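Side-chain contacts in nucleoside-diphosphate sugar epimerase (SulA family) (Corynebacterium glutamicum, PDB 3OH8), which probably epimerises nucleoside-diphosphate sugars, using a nicotinamide dinucleotide cofactor held by a Rossmann-type domain: residues L133-R138 / I348-I353; E173-V178 / G185-D190; P291-D294 / R298-F301. All coordinates share one frame; numbering follows the deposited sequence.

Contact 1 (L133-R138 / I348-I353); sequences LKFLSR and IYYRAI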
loop_
_atom_site.group_PDB
_atom_site.type_symbol
_atom_site.label_atom_id
_atom_site.label_comp_id
_atom_site.label_asym_id
_atom_site.label_seq_id
_atom_site.Cartn_x
_atom_site.Cartn_y
_atom_site.Cartn_z
ATOM N N LEU A 133 -8.556 -7.206 -3.137
ATOM C CA LEU A 133 -9.370 -7.877 -4.134
ATOM C C LEU A 133 -10.574 -7.022 -4.537
ATOM O O LEU A 133 -10.916 -6.945 -5.709
ATOM C CB LEU A 133 -9.819 -9.244 -3.612
ATOM C CG LEU A 133 -8.691 -10.284 -3.506
ATOM C CD1 LEU A 133 -9.189 -11.508 -2.763
ATOM C CD2 LEU A 133 -8.144 -10.677 -4.894
ATOM N N LYS A 134 -11.219 -6.378 -3.570
ATOM C CA LYS A 134 -12.323 -5.466 -3.904
ATOM C C LYS A 134 -11.847 -4.342 -4.813
ATOM O O LYS A 134 -12.528 -3.978 -5.784
ATOM C CB LYS A 134 -12.984 -4.907 -2.649
ATOM C CG LYS A 134 -13.921 -5.906 -1.967
ATOM C CD LYS A 134 -14.579 -5.310 -0.721
ATOM C CE LYS A 134 -15.618 -6.289 -0.158
ATOM N NZ LYS A 134 -16.108 -5.908 1.199
ATOM N N PHE A 135 -10.674 -3.793 -4.501
ATOM C CA PHE A 135 -10.123 -2.731 -5.326
ATOM C C PHE A 135 -9.912 -3.219 -6.749
ATOM O O PHE A 135 -10.257 -2.524 -7.707
ATOM C CB PHE A 135 -8.770 -2.212 -4.809
ATOM C CG PHE A 135 -8.058 -1.348 -5.828
ATOM C CD1 PHE A 135 -8.466 -0.037 -6.041
ATOM C CD2 PHE A 135 -7.058 -1.865 -6.626
ATOM C CE1 PHE A 135 -7.860 0.753 -7.005
ATOM C CE2 PHE A 135 -6.443 -1.084 -7.595
ATOM C CZ PHE A 135 -6.845 0.231 -7.781
ATOM N N LEU A 136 -9.300 -4.391 -6.894
ATOM C CA LEU A 136 -9.060 -4.922 -8.239
ATOM C C LEU A 136 -10.379 -5.111 -8.987
ATOM O O LEU A 136 -10.452 -4.892 -10.193
ATOM C CB LEU A 136 -8.281 -6.237 -8.182
ATOM C CG LEU A 136 -6.841 -6.120 -7.650
ATOM C CD1 LEU A 136 -6.309 -7.506 -7.334
ATOM C CD2 LEU A 136 -5.932 -5.402 -8.645
ATOM N N SER A 137 -11.416 -5.521 -8.261
ATOM C CA SER A 137 -12.729 -5.778 -8.855
ATOM C C SER A 137 -13.374 -4.477 -9.364
ATOM O O SER A 137 -13.808 -4.401 -10.519
ATOM C CB SER A 137 -13.639 -6.444 -7.823
ATOM O OG SER A 137 -14.939 -6.663 -8.346
ATOM N N ARG A 138 -13.421 -3.454 -8.508
ATOM C CA ARG A 138 -13.905 -2.131 -8.918
ATOM C C ARG A 138 -13.127 -1.630 -10.124
ATOM O O ARG A 138 -13.691 -1.068 -11.068
ATOM C CB ARG A 138 -13.729 -1.104 -7.792
ATOM C CG ARG A 138 -14.555 -1.377 -6.557
ATOM C CD ARG A 138 -14.544 -0.179 -5.606
ATOM N NE ARG A 138 -13.222 0.176 -5.062
ATOM C CZ ARG A 138 -12.718 -0.342 -3.948
ATOM N NH1 ARG A 138 -13.384 -1.285 -3.282
ATOM N NH2 ARG A 138 -11.536 0.055 -3.507
ATOM N N ILE A 348 -4.961 5.056 -5.898
ATOM C CA ILE A 348 -5.111 6.196 -6.804
ATOM C C ILE A 348 -4.087 6.127 -7.930
ATOM O O ILE A 348 -4.421 6.355 -9.091
ATOM C CB ILE A 348 -5.054 7.529 -6.028
ATOM C CG1 ILE A 348 -6.341 7.677 -5.200
ATOM C CG2 ILE A 348 -4.923 8.702 -6.976
ATOM C CD1 ILE A 348 -6.256 8.719 -4.078
ATOM N N TYR A 349 -2.846 5.786 -7.604
ATOM C CA TYR A 349 -1.848 5.594 -8.657
ATOM C C TYR A 349 -2.269 4.490 -9.618
ATOM O O TYR A 349 -2.211 4.644 -10.843
ATOM C CB TYR A 349 -0.475 5.263 -8.052
ATOM C CG TYR A 349 0.338 6.515 -7.744
ATOM C CD1 TYR A 349 1.010 7.194 -8.754
ATOM C CD2 TYR A 349 0.449 6.996 -6.438
ATOM C CE1 TYR A 349 1.765 8.347 -8.473
ATOM C CE2 TYR A 349 1.192 8.137 -6.152
ATOM C CZ TYR A 349 1.838 8.811 -7.174
ATOM O OH TYR A 349 2.578 9.944 -6.885
ATOM N N TYR A 350 -2.675 3.366 -9.039
ATOM C CA TYR A 350 -3.056 2.184 -9.806
ATOM C C TYR A 350 -4.208 2.551 -10.730
ATOM O O TYR A 350 -4.146 2.310 -11.937
ATOM C CB TYR A 350 -3.429 1.069 -8.824
ATOM C CG TYR A 350 -3.564 -0.325 -9.397
ATOM C CD1 TYR A 350 -4.361 -0.574 -10.500
ATOM C CD2 TYR A 350 -2.923 -1.406 -8.789
ATOM C CE1 TYR A 350 -4.502 -1.876 -11.008
ATOM C CE2 TYR A 350 -3.055 -2.697 -9.281
ATOM C CZ TYR A 350 -3.848 -2.924 -10.390
ATOM O OH TYR A 350 -3.975 -4.210 -10.875
ATOM N N ARG A 351 -5.241 3.183 -10.175
ATOM C CA ARG A 351 -6.339 3.658 -10.997
ATOM C C ARG A 351 -5.870 4.592 -12.113
ATOM O O ARG A 351 -6.308 4.464 -13.261
ATOM C CB ARG A 351 -7.410 4.364 -10.152
ATOM C CG ARG A 351 -8.604 4.767 -10.994
ATOM C CD ARG A 351 -9.722 5.461 -10.224
ATOM N NE ARG A 351 -10.780 5.796 -11.171
ATOM C CZ ARG A 351 -12.064 5.936 -10.869
ATOM N NH1 ARG A 351 -12.483 5.802 -9.619
ATOM N NH2 ARG A 351 -12.931 6.196 -11.843
ATOM N N ALA A 352 -5.002 5.548 -11.778
ATOM C CA ALA A 352 -4.518 6.495 -12.791
ATOM C C ALA A 352 -3.849 5.755 -13.951
ATOM O O ALA A 352 -4.008 6.114 -15.119
ATOM C CB ALA A 352 -3.543 7.495 -12.164
ATOM N N ILE A 353 -3.093 4.714 -13.615
ATOM C CA ILE A 353 -2.401 3.930 -14.625
ATOM C C ILE A 353 -3.360 3.339 -15.661
ATOM O O ILE A 353 -3.113 3.438 -16.871
ATOM C CB ILE A 353 -1.556 2.814 -13.971
ATOM C CG1 ILE A 353 -0.381 3.424 -13.200
ATOM C CG2 ILE A 353 -1.086 1.805 -15.006
ATOM C CD1 ILE A 353 0.373 2.386 -12.349
#
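Arg351 meets Phe135 through its backbone, with N 4.1 Å from Phe135 CZ, while its guanidinium is gripped elsewhere. NE makes a salt bridge with Asp355 OD2, and NH1 a hydrogen bond with His425 ND1. The contact joins helix 119-139, which follows the antiparallel sheet of the N-terminal part, to helix 342-354 of the Rossmann-type epimerase domain. The two short segments run nearly parallel, 24° apart, and their axes stay 11.4 Å from each other. Bulky side chains therefore have to bridge the distance.

The main bridge is a T-shaped aromatic pair. Phe135 drives its CE2-CZ edge at one face of the Tyr350 ring, and the two planes stand at 80°. Phe135 CE2 lies 3.5 Å from Tyr350 CG, off centre over the face. Phe135 CZ is 3.7 Å from Tyr350 CB. Both residues already face the gap, and with CG anti to the backbone nitrogen (chi1 167° in Phe135) the Phe135 ring extends across it. Gln166 of helix 158-169 touches both side chains.

Tyr349 and Ile353 pack on strand 204-207, so helix 342-354 separates that strand from helix 119-139. At another edge of the Phe135 ring, Arg138 NH2 lies in the ring plane, 4.0 Å from Phe135 CD1. Leu136 crosses the Tyr350 side chain at about a right angle, and its CD2 methyl rests 3.2 Å from Tyr350 OH.

Contact 2 (E173-V178 / G185-D190); sequences EVIQLV and GKRFWD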
loop_
_atom_site.group_PDB
_atom_site.type_symbol
_atom_site.label_atom_id
_atom_site.label_comp_id
_atom_site.label_asym_id
_atom_site.label_seq_id
_atom_site.Cartn_x
_atom_site.Cartn_y
_atom_site.Cartn_z
ATOM N N GLU A 173 2.945 -6.001 -15.382
ATOM C CA GLU A 173 4.403 -6.092 -15.311
ATOM C C GLU A 173 4.981 -4.741 -14.927
ATOM O O GLU A 173 4.550 -3.713 -15.443
ATOM C CB GLU A 173 4.990 -6.523 -16.653
ATOM C CG GLU A 173 4.516 -7.886 -17.128
ATOM C CD GLU A 173 5.049 -9.018 -16.269
ATOM O OE1 GLU A 173 6.264 -9.007 -15.964
ATOM O OE2 GLU A 173 4.257 -9.918 -15.906
ATOM N N VAL A 174 5.947 -4.753 -14.021
ATOM C CA VAL A 174 6.616 -3.530 -13.595
ATOM C C VAL A 174 8.065 -3.538 -14.067
ATOM O O VAL A 174 8.782 -4.515 -13.864
ATOM C CB VAL A 174 6.582 -3.371 -12.057
ATOM C CG1 VAL A 174 7.378 -2.137 -11.621
ATOM C CG2 VAL A 174 5.153 -3.260 -11.577
ATOM N N ILE A 175 8.480 -2.464 -14.729
ATOM C CA ILE A 175 9.889 -2.255 -15.005
ATOM C C ILE A 175 10.404 -1.203 -14.038
ATOM O O ILE A 175 10.049 -0.032 -14.135
ATOM C CB ILE A 175 10.143 -1.770 -16.434
ATOM C CG1 ILE A 175 9.573 -2.766 -17.449
ATOM C CG2 ILE A 175 11.641 -1.586 -16.647
ATOM C CD1 ILE A 175 9.580 -2.239 -18.885
ATOM N N GLN A 176 11.233 -1.629 -13.095
ATOM C CA GLN A 176 11.732 -0.718 -12.084
ATOM C C GLN A 176 12.925 0.063 -12.627
ATOM O O GLN A 176 13.919 -0.529 -13.081
ATOM C CB GLN A 176 12.099 -1.480 -10.811
ATOM C CG GLN A 176 10.898 -2.115 -10.116
ATOM C CD GLN A 176 11.286 -2.986 -8.936
ATOM O OE1 GLN A 176 11.046 -4.194 -8.943
ATOM N NE2 GLN A 176 11.883 -2.379 -7.916
ATOM N N LEU A 177 12.799 1.389 -12.619
ATOM C CA LEU A 177 13.897 2.266 -13.031
ATOM C C LEU A 177 14.634 2.695 -11.782
ATOM O O LEU A 177 14.121 3.492 -11.006
ATOM C CB LEU A 177 13.366 3.497 -13.783
ATOM C CG LEU A 177 12.335 3.145 -14.871
ATOM C CD1 LEU A 177 11.749 4.383 -15.570
ATOM C CD2 LEU A 177 12.923 2.167 -15.890
ATOM N N VAL A 178 15.834 2.158 -11.574
ATOM C CA VAL A 178 16.506 2.348 -10.290
ATOM C C VAL A 178 17.788 3.159 -10.382
ATOM O O VAL A 178 18.459 3.190 -11.418
ATOM C CB VAL A 178 16.785 0.989 -9.587
ATOM C CG1 VAL A 178 15.471 0.243 -9.361
ATOM C CG2 VAL A 178 17.735 0.149 -10.429
ATOM N N GLY A 185 16.372 -7.508 -15.006
ATOM C CA GLY A 185 15.030 -7.062 -15.339
ATOM C C GLY A 185 14.754 -5.634 -14.879
ATOM O O GLY A 185 13.756 -5.034 -15.284
ATOM N N LYS A 186 15.617 -5.099 -14.014
ATOM C CA LYS A 186 15.535 -3.680 -13.646
ATOM C C LYS A 186 16.406 -2.854 -14.586
ATOM O O LYS A 186 17.303 -3.398 -15.245
ATOM C CB LYS A 186 15.988 -3.449 -12.201
ATOM C CG LYS A 186 15.186 -4.211 -11.155
ATOM C CD LYS A 186 15.608 -3.801 -9.730
ATOM C CE LYS A 186 14.504 -4.265 -8.773
ATOM N NZ LYS A 186 14.717 -3.868 -7.330
ATOM N N ARG A 187 16.160 -1.542 -14.632
ATOM C CA ARG A 187 16.929 -0.660 -15.500
ATOM C C ARG A 187 17.552 0.506 -14.748
ATOM O O ARG A 187 16.903 1.146 -13.920
ATOM C CB ARG A 187 16.056 -0.143 -16.632
ATOM C CG ARG A 187 15.626 -1.237 -17.571
ATOM C CD ARG A 187 14.687 -0.731 -18.628
ATOM N NE ARG A 187 14.139 -1.844 -19.394
ATOM C CZ ARG A 187 13.205 -1.713 -20.325
ATOM N NH1 ARG A 187 12.709 -0.508 -20.602
ATOM N NH2 ARG A 187 12.764 -2.786 -20.969
ATOM N N PHE A 188 18.819 0.773 -15.054
ATOM C CA PHE A 188 19.542 1.866 -14.442
ATOM C C PHE A 188 19.025 3.215 -14.932
ATOM O O PHE A 188 18.969 3.492 -16.139
ATOM C CB PHE A 188 21.050 1.743 -14.721
ATOM C CG PHE A 188 21.862 2.856 -14.134
ATOM C CD1 PHE A 188 22.191 2.853 -12.791
ATOM C CD2 PHE A 188 22.294 3.914 -14.925
ATOM C CE1 PHE A 188 22.947 3.885 -12.241
ATOM C CE2 PHE A 188 23.042 4.954 -14.376
ATOM C CZ PHE A 188 23.368 4.940 -13.038
ATOM N N TRP A 189 18.641 4.057 -13.983
ATOM C CA TRP A 189 18.137 5.377 -14.322
ATOM C C TRP A 189 19.096 6.444 -13.820
ATOM O O TRP A 189 19.333 6.552 -12.621
ATOM C CB TRP A 189 16.747 5.587 -13.720
ATOM C CG TRP A 189 16.230 6.997 -13.840
ATOM C CD1 TRP A 189 16.210 7.772 -14.961
ATOM C CD2 TRP A 189 15.633 7.777 -12.798
ATOM N NE1 TRP A 189 15.643 8.999 -14.680
ATOM C CE2 TRP A 189 15.282 9.022 -13.357
ATOM C CE3 TRP A 189 15.356 7.538 -11.446
ATOM C CZ2 TRP A 189 14.671 10.029 -12.609
ATOM C CZ3 TRP A 189 14.750 8.539 -10.709
ATOM C CH2 TRP A 189 14.423 9.768 -11.290
ATOM N N ASP A 190 19.645 7.215 -14.751
ATOM C CA ASP A 190 20.449 8.399 -14.433
ATOM C C ASP A 190 19.536 9.607 -14.564
ATOM O O ASP A 190 19.192 9.997 -15.670
ATOM C CB ASP A 190 21.603 8.528 -15.427
ATOM C CG ASP A 190 22.536 9.684 -15.093
ATOM O OD1 ASP A 190 22.146 10.548 -14.279
ATOM O OD2 ASP A 190 23.658 9.730 -15.646
HETATM O O HOH W 1 12.053 -4.350 -13.154
#
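Ile175 covers one face of the Arg187 guanidinium. Its CD1 is offset toward the rim of that plane, 3.8 Å from Arg187 NH2. The CG2 branch of Ile175 lies lower on the same arm, 3.7 Å from Arg187 CD. Arg187 runs extended from CG to NE, and this carries the flat group back across Ile175. NH1 then reaches the carbonyl oxygens of Leu198 and Asp200. Trp189 starts toward Leu177, but its ring leads away, to Pro232 and Leu236 of helix 222-242. It is the CB of Trp189 that meets Leu177, 4.0 Å from Leu177 CB.

Backbone bonds hold the two segments in parallel register. Arg187 N gives an almost straight bond to Gln176 O (2.9 Å, 174°). Val178 N donates to Arg187 O at 2.8 Å. Trp189 N donates to Val178 O at 2.7 Å, from a position tilted 31° out of the carbonyl plane. Strand 187-188 thus adds an outer parallel strand to 173-178, the second strand of the Rossmann beta-alpha-beta unit formed by strand 149-153 and helix 158-169. In relatives the C-terminal end of this second strand lies by the adenosine half of the cofactor.

Ile175, Leu177 and Arg187 share one side of the sheet. On the other, Lys186 crosses the end of Gln176 obliquely, with its CB 3.7 Å from Gln176 O. The Lys186 and Val178 side chains cross at about a right angle, where Lys186 CD nears the CG1 methyl of Val178. A water extends the pairing beyond Gln176: it accepts from Gln176 N at 2.8 Å and can donate to Gly185 O.

Contact 3 (P291-D294 / R298-F301); sequences PASD and RVAF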
loop_
_atom_site.group_PDB
_atom_site.type_symbol
_atom_site.label_atom_id
_atom_site.label_comp_id
_atom_site.label_asym_id
_atom_site.label_seq_id
_atom_site.Cartn_x
_atom_site.Cartn_y
_atom_site.Cartn_z
ATOM N N PRO A 291 6.465 18.336 -22.009
ATOM C CA PRO A 291 6.773 17.626 -23.259
ATOM C C PRO A 291 5.884 16.402 -23.504
ATOM O O PRO A 291 5.547 16.122 -24.653
ATOM C CB PRO A 291 8.234 17.205 -23.071
ATOM C CG PRO A 291 8.793 18.243 -22.129
ATOM C CD PRO A 291 7.668 18.538 -21.178
ATOM N N ALA A 292 5.510 15.679 -22.452
ATOM C CA ALA A 292 4.647 14.518 -22.627
ATOM C C ALA A 292 3.251 14.919 -23.099
ATOM O O ALA A 292 2.718 14.364 -24.054
ATOM C CB ALA A 292 4.549 13.721 -21.337
ATOM N N SER A 293 2.647 15.886 -22.424
ATOM C CA SER A 293 1.292 16.270 -22.787
ATOM C C SER A 293 1.291 17.019 -24.121
ATOM O O SER A 293 0.351 16.892 -24.901
ATOM C CB SER A 293 0.630 17.083 -21.672
ATOM O OG SER A 293 1.486 18.130 -21.250
ATOM N N ASP A 294 2.351 17.774 -24.399
ATOM C CA ASP A 294 2.464 18.433 -25.703
ATOM C C ASP A 294 2.451 17.400 -26.822
ATOM O O ASP A 294 1.952 17.665 -27.915
ATOM C CB ASP A 294 3.733 19.273 -25.806
ATOM C CG ASP A 294 3.672 20.528 -24.961
ATOM O OD1 ASP A 294 2.559 20.915 -24.539
ATOM O OD2 ASP A 294 4.740 21.130 -24.722
ATOM N N ARG A 298 -1.286 11.086 -22.259
ATOM C CA ARG A 298 -2.092 11.380 -21.080
ATOM C C ARG A 298 -1.185 11.658 -19.878
ATOM O O ARG A 298 -0.312 10.855 -19.563
ATOM C CB ARG A 298 -3.065 10.229 -20.785
ATOM C CG ARG A 298 -4.037 10.522 -19.637
ATOM C CD ARG A 298 -5.179 9.504 -19.570
ATOM N NE ARG A 298 -4.718 8.124 -19.413
ATOM C CZ ARG A 298 -4.475 7.537 -18.245
ATOM N NH1 ARG A 298 -4.638 8.202 -17.101
ATOM N NH2 ARG A 298 -4.064 6.276 -18.220
ATOM N N VAL A 299 -1.381 12.799 -19.219
ATOM C CA VAL A 299 -0.592 13.140 -18.037
ATOM C C VAL A 299 -1.506 13.452 -16.859
ATOM O O VAL A 299 -2.494 14.179 -17.015
ATOM C CB VAL A 299 0.313 14.381 -18.304
ATOM C CG1 VAL A 299 1.159 14.720 -17.078
ATOM C CG2 VAL A 299 1.191 14.141 -19.518
ATOM N N ALA A 300 -1.195 12.887 -15.693
ATOM C CA ALA A 300 -1.854 13.294 -14.449
ATOM C C ALA A 300 -0.818 13.598 -13.375
ATOM O O ALA A 300 0.278 13.032 -13.374
ATOM C CB ALA A 300 -2.810 12.227 -13.960
ATOM N N PHE A 301 -1.182 14.500 -12.466
ATOM C CA PHE A 301 -0.336 14.901 -11.351
ATOM C C PHE A 301 -1.027 14.446 -10.094
ATOM O O PHE A 301 -2.153 14.858 -9.810
ATOM C CB PHE A 301 -0.179 16.426 -11.307
ATOM C CG PHE A 301 0.103 17.037 -12.639
ATOM C CD1 PHE A 301 1.306 16.795 -13.278
ATOM C CD2 PHE A 301 -0.827 17.858 -13.251
ATOM C CE1 PHE A 301 1.575 17.352 -14.506
ATOM C CE2 PHE A 301 -0.564 18.419 -14.488
ATOM C CZ PHE A 301 0.641 18.159 -15.115
#
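Apolar contact carries the whole meeting of 291-294 with 298-301. One methyl group, CG2 of Val299, lies against the turn of helix formed by Ala292 and Ser293. It is 3.8 Å from Ala292 CB and 3.7 Å from Ser293 CB. The same methyl lies 3.7 Å from Ser293 N, so it touches the helix backbone as well as the side chains. Ala292 points its methyl at the strand, whereas Ser293 offers the flank of its CB. The contact is small, with 99 Å² buried in all. The Val299 torsion accounts for the choice of branch. CG1 is anti to the backbone nitrogen (chi1 -179°), and CG2 is left beside that nitrogen, facing the helix. CG1 goes the other way along the strand, toward the Phe301 ring.

The polar ends of Ser293 and Arg298 have partners outside the two segments. Ser293 OG, at a chi1 of 49°, is turned back to its own helix and hydrogen-bonds the carbonyl oxygen of Ala290. A serine hydroxyl commonly closes back on a helix carbonyl in this way. Arg298 leaves the backbone on the side away from the helix, and its NH1 hydrogen-bonds the carbonyl oxygens of Ala352 and Ile358.

Backbone pairing builds the strand into its sheet. Arg298 and Ala300 bond to Met249 of strand 248-254, and Val299 bonds to Gly360 of strand 360-364. Strand 298-308 is therefore an inner parallel strand of the Rossmann-type sheet. The contact lies at the tight return of a beta-alpha-beta crossover: strand 248-254 leads through helices 277-287 and 290-294 into strand 298-308. Helix 290-294 also meets helix 222-242, where Ala292 touches Val240 and Pro291 touches Ala237 and Glu238.

Contacts 1 and 3 touch directly. Arg298 NH1 lies 2.9 Å from Ala352 O, a probable hydrogen bond that ties the start of strand 298-308 to the end of helix 342-354. Their centres are about 21 Å apart. Contact 2 stands apart from both: its nearest atoms are about 7 Å from contact 1 and about 13 Å from contact 3. Contacts 2 and 3 reach the same Rossmann-type sheet, one at its 187-188 edge and the other at strand 298-308. Contact 1 joins that domain to helix 119-139. Of the three, contact 2 is probably the closest to the cofactor site, judging from related folds.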